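Local coordinates for hypothetical protein PAE2307 (Pyrobaculum aerophilum, PDB 2GL0) that binds adenosine and is probably an adenosine-specific kinase, at residues N20-Q25 / A94-V99; I29-D34 / I50-A55; R111-T116 / R132-V137; A117-V122 / D139-L144. All coordinates share one frame; numbering follows the deposited sequence.

Contact 1 (N20-Q25 / A94-V99). With ADN (adenosine), chain J.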
# COMPACT_ATOMS: atom_id res chain seq x y z
N ASN A 20 16.07 18.71 1.99
CA ASN A 20 16.47 17.31 2.01
C ASN A 20 16.52 16.77 0.59
O ASN A 20 15.92 17.38 -0.32
CB ASN A 20 15.48 16.43 2.68
CG ASN A 20 15.37 16.75 4.03
OD1 ASN A 20 14.85 17.85 4.38
ND2 ASN A 20 15.86 15.87 4.87
N VAL A 21 17.26 15.66 0.43
CA VAL A 21 17.48 14.99 -0.84
C VAL A 21 16.90 13.59 -0.75
O VAL A 21 16.90 12.98 0.29
CB VAL A 21 18.98 15.01 -1.27
CG1 VAL A 21 19.74 14.12 -0.45
CG2 VAL A 21 19.15 14.69 -2.81
N ILE A 22 16.24 13.17 -1.82
CA ILE A 22 15.74 11.83 -1.98
C ILE A 22 16.32 11.33 -3.31
O ILE A 22 16.20 12.01 -4.33
CB ILE A 22 14.19 11.77 -1.99
CG1 ILE A 22 13.61 12.39 -0.68
CG2 ILE A 22 13.74 10.30 -2.28
CD1 ILE A 22 12.18 12.49 -0.63
N ILE A 23 17.07 10.22 -3.26
CA ILE A 23 17.73 9.70 -4.45
C ILE A 23 17.29 8.28 -4.75
O ILE A 23 17.25 7.49 -3.87
CB ILE A 23 19.25 9.76 -4.35
CG1 ILE A 23 19.67 11.15 -3.98
CG2 ILE A 23 19.94 9.29 -5.73
CD1 ILE A 23 21.20 11.40 -3.94
N GLY A 24 16.97 7.96 -6.00
CA GLY A 24 16.44 6.68 -6.30
C GLY A 24 16.57 6.21 -7.74
O GLY A 24 17.16 6.91 -8.57
N GLN A 25 16.06 4.98 -8.01
CA GLN A 25 16.00 4.47 -9.36
C GLN A 25 14.56 4.16 -9.89
O GLN A 25 13.78 3.58 -9.20
CB GLN A 25 16.81 3.21 -9.45
CG GLN A 25 17.18 2.95 -10.90
CD GLN A 25 17.96 1.71 -10.96
OE1 GLN A 25 19.06 1.65 -10.41
NE2 GLN A 25 17.33 0.64 -11.48
N ALA A 94 8.93 20.54 3.70
CA ALA A 94 8.43 19.16 3.75
C ALA A 94 9.66 18.30 4.06
O ALA A 94 10.81 18.61 3.61
CB ALA A 94 7.74 18.74 2.42
N TRP A 95 9.41 17.33 4.94
CA TRP A 95 10.37 16.33 5.40
C TRP A 95 10.10 15.14 4.51
O TRP A 95 8.92 15.01 4.06
CB TRP A 95 10.00 15.93 6.82
CG TRP A 95 10.26 16.99 7.89
CD1 TRP A 95 9.33 17.58 8.67
CD2 TRP A 95 11.53 17.55 8.29
NE1 TRP A 95 9.92 18.45 9.52
CE2 TRP A 95 11.27 18.45 9.32
CE3 TRP A 95 12.84 17.34 7.88
CZ2 TRP A 95 12.28 19.20 9.94
CZ3 TRP A 95 13.86 18.05 8.50
CH2 TRP A 95 13.58 19.00 9.50
N PRO A 96 11.16 14.31 4.22
CA PRO A 96 10.99 13.01 3.48
C PRO A 96 9.89 12.13 3.98
O PRO A 96 9.08 11.77 3.17
CB PRO A 96 12.38 12.37 3.55
CG PRO A 96 13.31 13.66 3.61
CD PRO A 96 12.58 14.61 4.50
N ILE A 97 9.72 11.95 5.29
CA ILE A 97 8.61 11.15 5.82
C ILE A 97 7.24 11.66 5.39
O ILE A 97 6.33 10.88 5.40
CB ILE A 97 8.60 10.97 7.41
CG1 ILE A 97 8.28 12.31 8.17
CG2 ILE A 97 9.91 10.20 7.90
CD1 ILE A 97 8.11 12.26 9.82
N ASN A 98 7.11 12.98 5.08
CA ASN A 98 5.83 13.52 4.51
C ASN A 98 5.47 13.04 3.15
O ASN A 98 4.30 13.15 2.84
CB ASN A 98 5.73 15.05 4.37
CG ASN A 98 6.14 15.81 5.61
OD1 ASN A 98 6.65 16.94 5.48
ND2 ASN A 98 5.89 15.25 6.82
N VAL A 99 6.42 12.53 2.36
CA VAL A 99 6.22 12.33 0.85
C VAL A 99 6.67 10.98 0.40
O VAL A 99 6.41 10.60 -0.76
CB VAL A 99 6.99 13.41 -0.01
CG1 VAL A 99 6.39 14.82 0.19
CG2 VAL A 99 8.48 13.46 0.34
O5' ADN J . 18.71 11.97 10.80
C5' ADN J . 18.47 13.26 10.31
C4' ADN J . 17.58 13.01 9.11
O4' ADN J . 16.23 12.83 9.51
C3' ADN J . 17.60 14.37 8.60
O3' ADN J . 18.74 14.34 7.80
C2' ADN J . 16.24 14.59 7.95
O2' ADN J . 16.17 14.02 6.65
C1' ADN J . 15.37 13.79 8.89
N9 ADN J . 14.74 14.63 9.96
C8 ADN J . 15.43 15.38 10.89
N7 ADN J . 14.57 16.05 11.72
C5 ADN J . 13.30 15.76 11.36
C6 ADN J . 11.91 16.14 11.82
N6 ADN J . 11.66 17.00 12.88
N1 ADN J . 10.85 15.60 11.13
C2 ADN J . 11.07 14.77 10.09
N3 ADN J . 12.27 14.38 9.63
C4 ADN J . 13.42 14.83 10.18
O HOH W 1 13.31 19.81 3.58

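Contact 2 (I29-D34 / I50-A55)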
# COMPACT_ATOMS: atom_id res chain seq x y z
N ILE A 29 9.90 7.36 -19.04
CA ILE A 29 9.87 8.78 -19.03
C ILE A 29 8.75 9.43 -18.21
O ILE A 29 8.94 10.57 -17.75
CB ILE A 29 9.88 9.34 -20.47
CG1 ILE A 29 9.97 10.87 -20.43
CG2 ILE A 29 8.63 8.93 -21.33
CD1 ILE A 29 11.26 11.39 -20.89
N LYS A 30 7.63 8.73 -17.99
CA LYS A 30 6.54 9.29 -17.15
C LYS A 30 6.90 9.48 -15.65
O LYS A 30 6.14 10.10 -14.89
CB LYS A 30 5.28 8.46 -17.26
CG LYS A 30 4.04 9.16 -16.79
CD LYS A 30 2.79 8.45 -17.38
CE LYS A 30 2.79 6.96 -17.15
NZ LYS A 30 2.34 6.70 -15.77
N THR A 31 8.03 8.91 -15.24
CA THR A 31 8.63 9.11 -13.93
C THR A 31 8.70 10.56 -13.55
O THR A 31 8.38 10.85 -12.39
CB THR A 31 10.16 8.56 -13.86
OG1 THR A 31 10.19 7.17 -14.12
CG2 THR A 31 10.82 8.81 -12.53
N VAL A 32 9.18 11.47 -14.44
CA VAL A 32 9.23 12.94 -13.99
C VAL A 32 7.87 13.58 -13.66
O VAL A 32 7.76 14.47 -12.75
CB VAL A 32 10.07 14.00 -14.86
CG1 VAL A 32 11.48 13.82 -14.70
CG2 VAL A 32 9.73 13.97 -16.31
N GLU A 33 6.85 13.21 -14.40
CA GLU A 33 5.55 13.81 -14.17
C GLU A 33 4.87 13.24 -12.89
O GLU A 33 4.28 13.97 -12.09
CB GLU A 33 4.67 13.61 -15.39
CG GLU A 33 5.23 14.41 -16.63
CD GLU A 33 4.13 14.80 -17.68
OE1 GLU A 33 2.93 15.00 -17.22
OE2 GLU A 33 4.49 14.89 -18.91
N ASP A 34 4.98 11.91 -12.73
CA ASP A 34 4.43 11.18 -11.59
C ASP A 34 5.15 11.50 -10.28
O ASP A 34 4.51 11.43 -9.20
CB ASP A 34 4.48 9.67 -11.85
CG ASP A 34 3.49 9.21 -12.92
OD1 ASP A 34 2.72 10.07 -13.43
OD2 ASP A 34 3.49 7.98 -13.24
N ILE A 50 12.80 18.20 -9.21
CA ILE A 50 12.99 16.78 -9.60
C ILE A 50 13.78 16.63 -10.92
O ILE A 50 13.54 17.37 -11.89
CB ILE A 50 11.66 15.93 -9.40
CG1 ILE A 50 11.35 14.97 -10.52
CG2 ILE A 50 10.51 16.83 -9.29
CD1 ILE A 50 12.21 13.73 -10.57
N ALA A 51 14.77 15.74 -10.94
CA ALA A 51 15.45 15.36 -12.23
C ALA A 51 15.58 13.84 -12.36
O ALA A 51 15.53 13.10 -11.35
CB ALA A 51 16.82 16.07 -12.42
N PHE A 52 15.71 13.38 -13.60
CA PHE A 52 15.59 11.95 -13.95
C PHE A 52 16.43 11.75 -15.20
O PHE A 52 16.32 12.49 -16.18
CB PHE A 52 14.13 11.63 -14.29
CG PHE A 52 13.94 10.21 -14.88
CD1 PHE A 52 14.19 9.03 -14.07
CD2 PHE A 52 13.50 10.04 -16.24
CE1 PHE A 52 14.03 7.73 -14.56
CE2 PHE A 52 13.30 8.69 -16.77
CZ PHE A 52 13.57 7.54 -15.93
N CYS A 53 17.28 10.77 -15.19
CA CYS A 53 18.12 10.53 -16.37
C CYS A 53 17.43 9.52 -17.21
O CYS A 53 17.38 8.35 -16.82
CB CYS A 53 19.44 9.91 -15.88
SG CYS A 53 20.37 10.95 -14.71
N GLU A 54 16.84 9.94 -18.34
CA GLU A 54 16.35 9.01 -19.39
C GLU A 54 17.55 8.23 -19.81
O GLU A 54 18.62 8.83 -19.96
CB GLU A 54 15.93 9.85 -20.59
CG GLU A 54 15.33 9.12 -21.79
CD GLU A 54 14.87 10.11 -22.83
OE1 GLU A 54 15.35 11.26 -22.84
OE2 GLU A 54 14.01 9.76 -23.63
N ALA A 55 17.44 6.93 -20.02
CA ALA A 55 18.65 6.14 -20.30
C ALA A 55 18.72 5.53 -21.70
O ALA A 55 19.62 4.70 -22.01
CB ALA A 55 18.77 5.06 -19.25

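Contact 3 (R111-T116 / R132-V137). With ADN (adenosine), chain J; PO4 (phosphate ion), chain I.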
# COMPACT_ATOMS: atom_id res chain seq x y z
N ARG A 111 13.21 1.49 -6.76
CA ARG A 111 13.91 1.53 -5.44
C ARG A 111 14.34 2.98 -5.05
O ARG A 111 14.39 3.86 -5.86
CB ARG A 111 15.15 0.67 -5.44
CG ARG A 111 16.37 1.07 -6.36
CD ARG A 111 17.28 -0.18 -6.27
NE ARG A 111 18.22 -0.35 -7.36
CZ ARG A 111 19.47 -0.80 -7.16
NH1 ARG A 111 19.92 -1.10 -5.94
NH2 ARG A 111 20.30 -0.92 -8.18
N ILE A 112 14.60 3.16 -3.76
CA ILE A 112 15.06 4.42 -3.18
C ILE A 112 16.45 4.12 -2.49
O ILE A 112 16.62 3.14 -1.72
CB ILE A 112 14.02 5.11 -2.26
CG1 ILE A 112 12.62 5.30 -2.98
CG2 ILE A 112 14.51 6.56 -1.90
CD1 ILE A 112 11.51 5.47 -2.05
N PHE A 113 17.41 4.94 -2.83
CA PHE A 113 18.73 4.88 -2.27
C PHE A 113 18.90 5.59 -0.95
O PHE A 113 19.61 5.08 -0.07
CB PHE A 113 19.78 5.37 -3.31
CG PHE A 113 19.86 4.49 -4.55
CD1 PHE A 113 20.28 3.19 -4.44
CD2 PHE A 113 19.58 5.01 -5.79
CE1 PHE A 113 20.34 2.38 -5.57
CE2 PHE A 113 19.64 4.25 -6.92
CZ PHE A 113 20.02 2.87 -6.80
N ALA A 114 18.28 6.74 -0.77
CA ALA A 114 18.64 7.62 0.41
C ALA A 114 17.55 8.62 0.58
O ALA A 114 17.04 9.11 -0.45
CB ALA A 114 20.02 8.41 0.22
N ALA A 115 17.22 8.94 1.85
CA ALA A 115 16.42 10.15 2.18
C ALA A 115 17.02 10.86 3.35
O ALA A 115 17.01 10.33 4.46
CB ALA A 115 14.92 9.83 2.40
N THR A 116 17.59 12.06 3.12
CA THR A 116 18.45 12.66 4.16
C THR A 116 18.83 14.11 3.90
O THR A 116 18.60 14.64 2.81
CB THR A 116 19.70 11.81 4.44
OG1 THR A 116 20.30 12.14 5.73
CG2 THR A 116 20.66 11.95 3.32
N ARG A 132 26.87 3.45 -16.48
CA ARG A 132 27.05 3.71 -15.05
C ARG A 132 25.81 3.29 -14.28
O ARG A 132 24.67 3.36 -14.82
CB ARG A 132 27.34 5.20 -14.79
CG ARG A 132 28.62 5.67 -15.49
CD ARG A 132 28.70 7.17 -15.76
NE ARG A 132 28.55 7.94 -14.51
CZ ARG A 132 29.56 8.28 -13.70
NH1 ARG A 132 30.80 7.91 -14.00
NH2 ARG A 132 29.33 8.96 -12.58
N GLY A 133 26.02 2.79 -13.05
CA GLY A 133 24.92 2.56 -12.11
C GLY A 133 25.36 2.86 -10.65
O GLY A 133 26.58 2.89 -10.35
N VAL A 134 24.36 3.06 -9.76
CA VAL A 134 24.58 3.34 -8.35
C VAL A 134 24.85 2.06 -7.58
O VAL A 134 24.05 1.09 -7.67
CB VAL A 134 23.38 4.12 -7.72
CG1 VAL A 134 23.61 4.37 -6.18
CG2 VAL A 134 23.14 5.42 -8.52
N VAL A 135 26.00 1.99 -6.91
CA VAL A 135 26.27 0.83 -6.08
C VAL A 135 25.91 0.99 -4.61
O VAL A 135 25.82 -0.01 -3.91
CB VAL A 135 27.72 0.14 -6.29
CG1 VAL A 135 28.16 0.21 -7.72
CG2 VAL A 135 28.75 0.70 -5.42
N GLY A 136 25.74 2.21 -4.12
CA GLY A 136 25.43 2.45 -2.72
C GLY A 136 25.53 3.94 -2.39
O GLY A 136 25.84 4.74 -3.26
N VAL A 137 25.24 4.29 -1.13
CA VAL A 137 25.41 5.61 -0.55
C VAL A 137 26.11 5.47 0.79
O VAL A 137 26.25 4.35 1.32
CB VAL A 137 24.09 6.42 -0.38
CG1 VAL A 137 23.38 6.64 -1.78
CG2 VAL A 137 23.14 5.71 0.58
O5' ADN J . 18.71 11.97 10.80
C5' ADN J . 18.47 13.26 10.31
C4' ADN J . 17.58 13.01 9.11
O4' ADN J . 16.23 12.83 9.51
C3' ADN J . 17.60 14.37 8.60
O3' ADN J . 18.74 14.34 7.80
C2' ADN J . 16.24 14.59 7.95
O2' ADN J . 16.17 14.02 6.65
C1' ADN J . 15.37 13.79 8.89
N9 ADN J . 14.74 14.63 9.96
C8 ADN J . 15.43 15.38 10.89
N7 ADN J . 14.57 16.05 11.72
C5 ADN J . 13.30 15.76 11.36
C6 ADN J . 11.91 16.14 11.82
N6 ADN J . 11.66 17.00 12.88
N1 ADN J . 10.85 15.60 11.13
C2 ADN J . 11.07 14.77 10.09
N3 ADN J . 12.27 14.38 9.63
C4 ADN J . 13.42 14.83 10.18
P PO4 I . 18.17 -0.99 -2.96
O1 PO4 I . 19.41 -0.29 -3.46
O2 PO4 I . 17.86 -2.15 -3.85
O3 PO4 I . 18.41 -1.41 -1.54
O4 PO4 I . 16.98 -0.09 -2.93
O HOH W 2 23.13 -1.29 -5.91

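Contact 4 (A117-V122 / D139-L144). With ADN (adenosine), chain J.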
# COMPACT_ATOMS: atom_id res chain seq x y z
N ALA A 117 19.28 14.75 4.99
CA ALA A 117 19.98 16.04 5.03
C ALA A 117 21.42 15.86 5.58
O ALA A 117 22.11 16.84 5.79
CB ALA A 117 19.22 17.02 5.96
N ASN A 118 21.82 14.64 5.94
CA ASN A 118 23.19 14.35 6.44
C ASN A 118 24.24 14.51 5.34
O ASN A 118 23.86 14.43 4.11
CB ASN A 118 23.27 12.92 6.88
CG ASN A 118 22.54 12.70 8.16
OD1 ASN A 118 22.17 13.66 8.82
ND2 ASN A 118 22.28 11.43 8.52
N PRO A 119 25.53 14.75 5.72
CA PRO A 119 26.59 14.58 4.71
C PRO A 119 26.30 13.30 3.98
O PRO A 119 25.92 12.28 4.63
CB PRO A 119 27.86 14.50 5.55
CG PRO A 119 27.55 15.58 6.71
CD PRO A 119 26.07 15.23 7.04
N LEU A 120 26.39 13.34 2.65
CA LEU A 120 25.95 12.19 1.86
C LEU A 120 26.87 12.00 0.71
O LEU A 120 27.17 12.96 0.00
CB LEU A 120 24.51 12.40 1.33
CG LEU A 120 23.85 11.33 0.42
CD1 LEU A 120 23.59 10.00 1.02
CD2 LEU A 120 22.54 11.89 -0.17
N LYS A 121 27.27 10.74 0.49
CA LYS A 121 28.05 10.32 -0.71
C LYS A 121 27.37 9.17 -1.49
O LYS A 121 26.88 8.19 -0.86
CB LYS A 121 29.49 9.92 -0.31
CG LYS A 121 30.30 11.07 0.22
CD LYS A 121 31.73 10.84 -0.21
CE LYS A 121 32.73 11.65 0.66
NZ LYS A 121 32.23 13.05 0.93
N VAL A 122 27.34 9.31 -2.85
CA VAL A 122 26.77 8.31 -3.81
C VAL A 122 27.94 7.68 -4.44
O VAL A 122 28.86 8.39 -4.89
CB VAL A 122 25.87 8.89 -4.93
CG1 VAL A 122 25.39 7.80 -5.87
CG2 VAL A 122 24.71 9.52 -4.28
N ASP A 139 25.50 7.52 3.98
CA ASP A 139 24.62 8.48 4.57
C ASP A 139 25.05 8.95 6.01
O ASP A 139 24.98 8.20 7.01
CB ASP A 139 23.19 7.87 4.50
CG ASP A 139 22.12 8.82 4.98
OD1 ASP A 139 22.44 9.95 5.45
OD2 ASP A 139 20.93 8.47 4.88
N GLY A 140 25.52 10.18 6.16
CA GLY A 140 26.14 10.57 7.48
C GLY A 140 27.22 9.65 8.06
O GLY A 140 27.86 8.88 7.32
N HIS A 141 27.44 9.72 9.38
CA HIS A 141 28.66 9.06 10.03
C HIS A 141 28.37 7.79 10.83
O HIS A 141 27.26 7.58 11.28
CB HIS A 141 29.47 10.07 10.91
CG HIS A 141 30.06 11.23 10.13
ND1 HIS A 141 29.30 12.03 9.29
CD2 HIS A 141 31.34 11.66 10.00
CE1 HIS A 141 30.08 12.92 8.71
NE2 HIS A 141 31.32 12.72 9.12
N SER A 142 29.34 6.91 10.93
CA SER A 142 29.19 5.67 11.65
C SER A 142 28.99 5.93 13.19
O SER A 142 29.27 7.04 13.67
CB SER A 142 30.43 4.82 11.37
OG SER A 142 31.54 5.48 11.92
N PRO A 143 28.52 4.92 13.97
CA PRO A 143 28.17 5.19 15.38
C PRO A 143 29.33 5.65 16.30
O PRO A 143 30.45 5.16 16.14
CB PRO A 143 27.63 3.84 15.87
CG PRO A 143 27.24 3.14 14.65
CD PRO A 143 28.25 3.51 13.64
N LEU A 144 29.03 6.55 17.24
CA LEU A 144 29.98 6.90 18.28
C LEU A 144 29.84 6.02 19.51
O LEU A 144 30.76 5.86 20.26
CB LEU A 144 29.87 8.36 18.66
CG LEU A 144 30.43 9.34 17.65
CD1 LEU A 144 30.12 10.75 18.19
CD2 LEU A 144 31.95 9.09 17.49
O5' ADN J . 18.71 11.97 10.80
C5' ADN J . 18.47 13.26 10.31
C4' ADN J . 17.58 13.01 9.11
O4' ADN J . 16.23 12.83 9.51
C3' ADN J . 17.60 14.37 8.60
O3' ADN J . 18.74 14.34 7.80
C2' ADN J . 16.24 14.59 7.95
O2' ADN J . 16.17 14.02 6.65
C1' ADN J . 15.37 13.79 8.89
N9 ADN J . 14.74 14.63 9.96
C8 ADN J . 15.43 15.38 10.89
N7 ADN J . 14.57 16.05 11.72
C5 ADN J . 13.30 15.76 11.36
C6 ADN J . 11.91 16.14 11.82
N6 ADN J . 11.66 17.00 12.88
N1 ADN J . 10.85 15.60 11.13
C2 ADN J . 11.07 14.77 10.09
N3 ADN J . 12.27 14.38 9.63
C4 ADN J . 13.42 14.83 10.18

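Contact 1 (N20-Q25 / A94-V99)
One wall of the adenosine pocket is built where Asn-20, near the start of strand 19-25, meets Trp-95 and Pro-96 of the loop leading to helix 100-104. The Asn-20 side chain crosses that of Pro-96 at about a right angle, with ND2 3.5 Å from Pro-96 CD, and its ND2 points on to the ribose, 2.6 Å from adenosine O2'. Its OD1 faces the other way, to a water 2.6 Å off that also reaches Ala-94 O at 2.8 Å; the water thus ties strand to loop where the two backbones do not bond. Trp-95 starts off away from the strand, but its CG is anti to the carbonyl carbon (chi1 -71°), which carries the indole back along the pocket. Adenine covers one face of this ring, its N1 3.3 Å above the indole plane, and Trp-95 CG comes to 3.2 Å from adenosine C2. With alanine in place of Trp-95, the base is likely to lose its aromatic platform and be freer to shift. Strand 19-25 runs between strands 86-92 and 111-116 in the antiparallel five-stranded sheet, and further along it the contact turns wholly apolar. There Ile-22 CD1 rests 3.9 Å from Val-99 CG2, with Pro-96 CB a little farther off. Within the loop, Trp-95 N donates to Asn-98 OD1 (2.8 Å) from above the carbonyl plane, while Asn-98 ND2 binds Thr-41 O of the second subunit.

Contact 2 (I29-D34 / I50-A55)
Thr-31 sits squarely over one face of the Phe-52 ring, the two side chains crossing at about a right angle. Thr-31 CB is 3.9 Å from the centroid of the Phe-52 ring and only 7° off the ring normal, a CH-pi contact, and the methyl CG2 extends toward the Phe-52 CD1 rim at 3.7 Å. The threonine hydroxyl is used otherwise: OG1 bonds to Phe-28 O, which fixes the rotation that lays CB and CG2 on the ring. Phe-52 meets them because its CG is anti to the backbone N (chi1 172°), directing the ring at the Thr-31 side chain. Val-32 takes the base of the phenylalanine, its CG1 3.5 Å from Phe-52 CB, and the same methyl also reaches Ile-50 CD1 at 4.2 Å. At the far end of the ring Ile-29 CA approaches Phe-52 CE2 obliquely. Glu-54, whose OE2 comes to 4.2 Å from Ile-29 CD1, is held by a salt bridge from its OE1 to Arg-62, and its side chain is about 6 Å from a bound adenosine. Helix 31-40 is thereby seated on strand 47-53, with Arg-62 of the adjoining strand 60-65 against Val-32 and helix 68-81 packed on Ala-51 and Cys-53.

Contact 3 (R111-T116 / R132-V137)
Val-134 is the bump, its methyl CG1 set over the centre of one face of the flat Phe-113 ring. Val-134 CG1 is 3.8 Å from the centroid of the Phe-113 ring and 5° off its normal, a CH-pi contact, and Val-134 CB closes on Phe-113 CZ at 3.7 Å. Val-137 fits the hollow walled by Phe-113 CB and O and by Ala-114 CB: its CG1 leans on Phe-113 CB, while CG2 reaches Phe-113 O at 3.6 Å and Ala-114 CB at 4.1 Å. Both neighbours can face it because Phe-113 and Ala-114 form a classic beta bulge opposite Ile-23. Strand 111-116, outermost in the five-stranded sheet within this chain, here packs on strand 131-139 of the three-stranded one; the axes of 111-116 and 132-137 come within 7.1 Å, 30° from parallel. Shrinking Phe-113 to an alanine is likely to open a gap under the Val-134 methyl and leave the Arg-111 guanidinium, which has Phe-113 CE1 over one face, less well fixed. That guanidinium receives a phosphate, probably from the crystallisation liquor, at its edge, with Arg-111 NH1 2.7 Å from phosphate O1. Arg-111 of the third subunit and Arg-111 of the fourth subunit grip the same ion, and a water joins Arg-111 NH1 to Val-134 O.

Contact 4 (A117-V122 / D139-L144)
Pro-119 O accepts the backbone N-H of Gly-140 in a short bond, Gly-140 N lying 2.6 Å from Pro-119 O. Next to it Asn-118 and Asp-139 meet at about a right angle, amide and carboxylate planes 59° apart. Asn-118 ND2 gives Asp-139 OD1 only a weak, bent hydrogen bond of 3.4 Å. The carboxylate, brought to the Asn-118 side chain with its CG anti to the backbone N (chi1 -175°), has stronger partners: OD1 also bonds Thr-116 OG1, and OD2 bonds His-85 ND1 of the third subunit. Asn-118 OD1 has a weak bond to Ser-56 OG of that same subunit. Gly-140 has a positive phi, and a side-chain carbon at its CA would run into the Asn-118 amide. Around the polar pair, Leu-120 CD1 lies 4.0 Å from Asp-139 CA, and Pro-119 CB touches the His-141 ring at its edge, 4.2 Å from CE1. Just before Asn-118, Ala-117 N donates to adenosine O3' over 2.9 Å, so the turn carrying Asn-118 also holds the ribose. Leu-120 and Asp-139 form an antiparallel non-hydrogen-bonded pair, the open end of the beta hairpin 120-128/131-139, where its two strands diverge beside the adenosine site and the third subunit.

All four contacts are largely buried, but only contact 4 has an exposed residue, Pro-119, at its margin. Contacts 1, 2 and 3 reach the five-stranded sheet: contact 1 brings a loop to strand 19-25, contact 2 a helix to strand 47-53, and contact 3 sets strand 111-116 against the three-stranded sheet. Contact 4 belongs to that smaller sheet and is linked to contact 3 by the Thr-116 to Asp-139 bond. Contacts 2 and 3 each lay aliphatic carbon over a phenylalanine face. Contacts 1 and 4 both meet the adenosine, the first with an aromatic face for the base, the second with a backbone N-H for the ribose, while contact 3 has its charge at the phosphate.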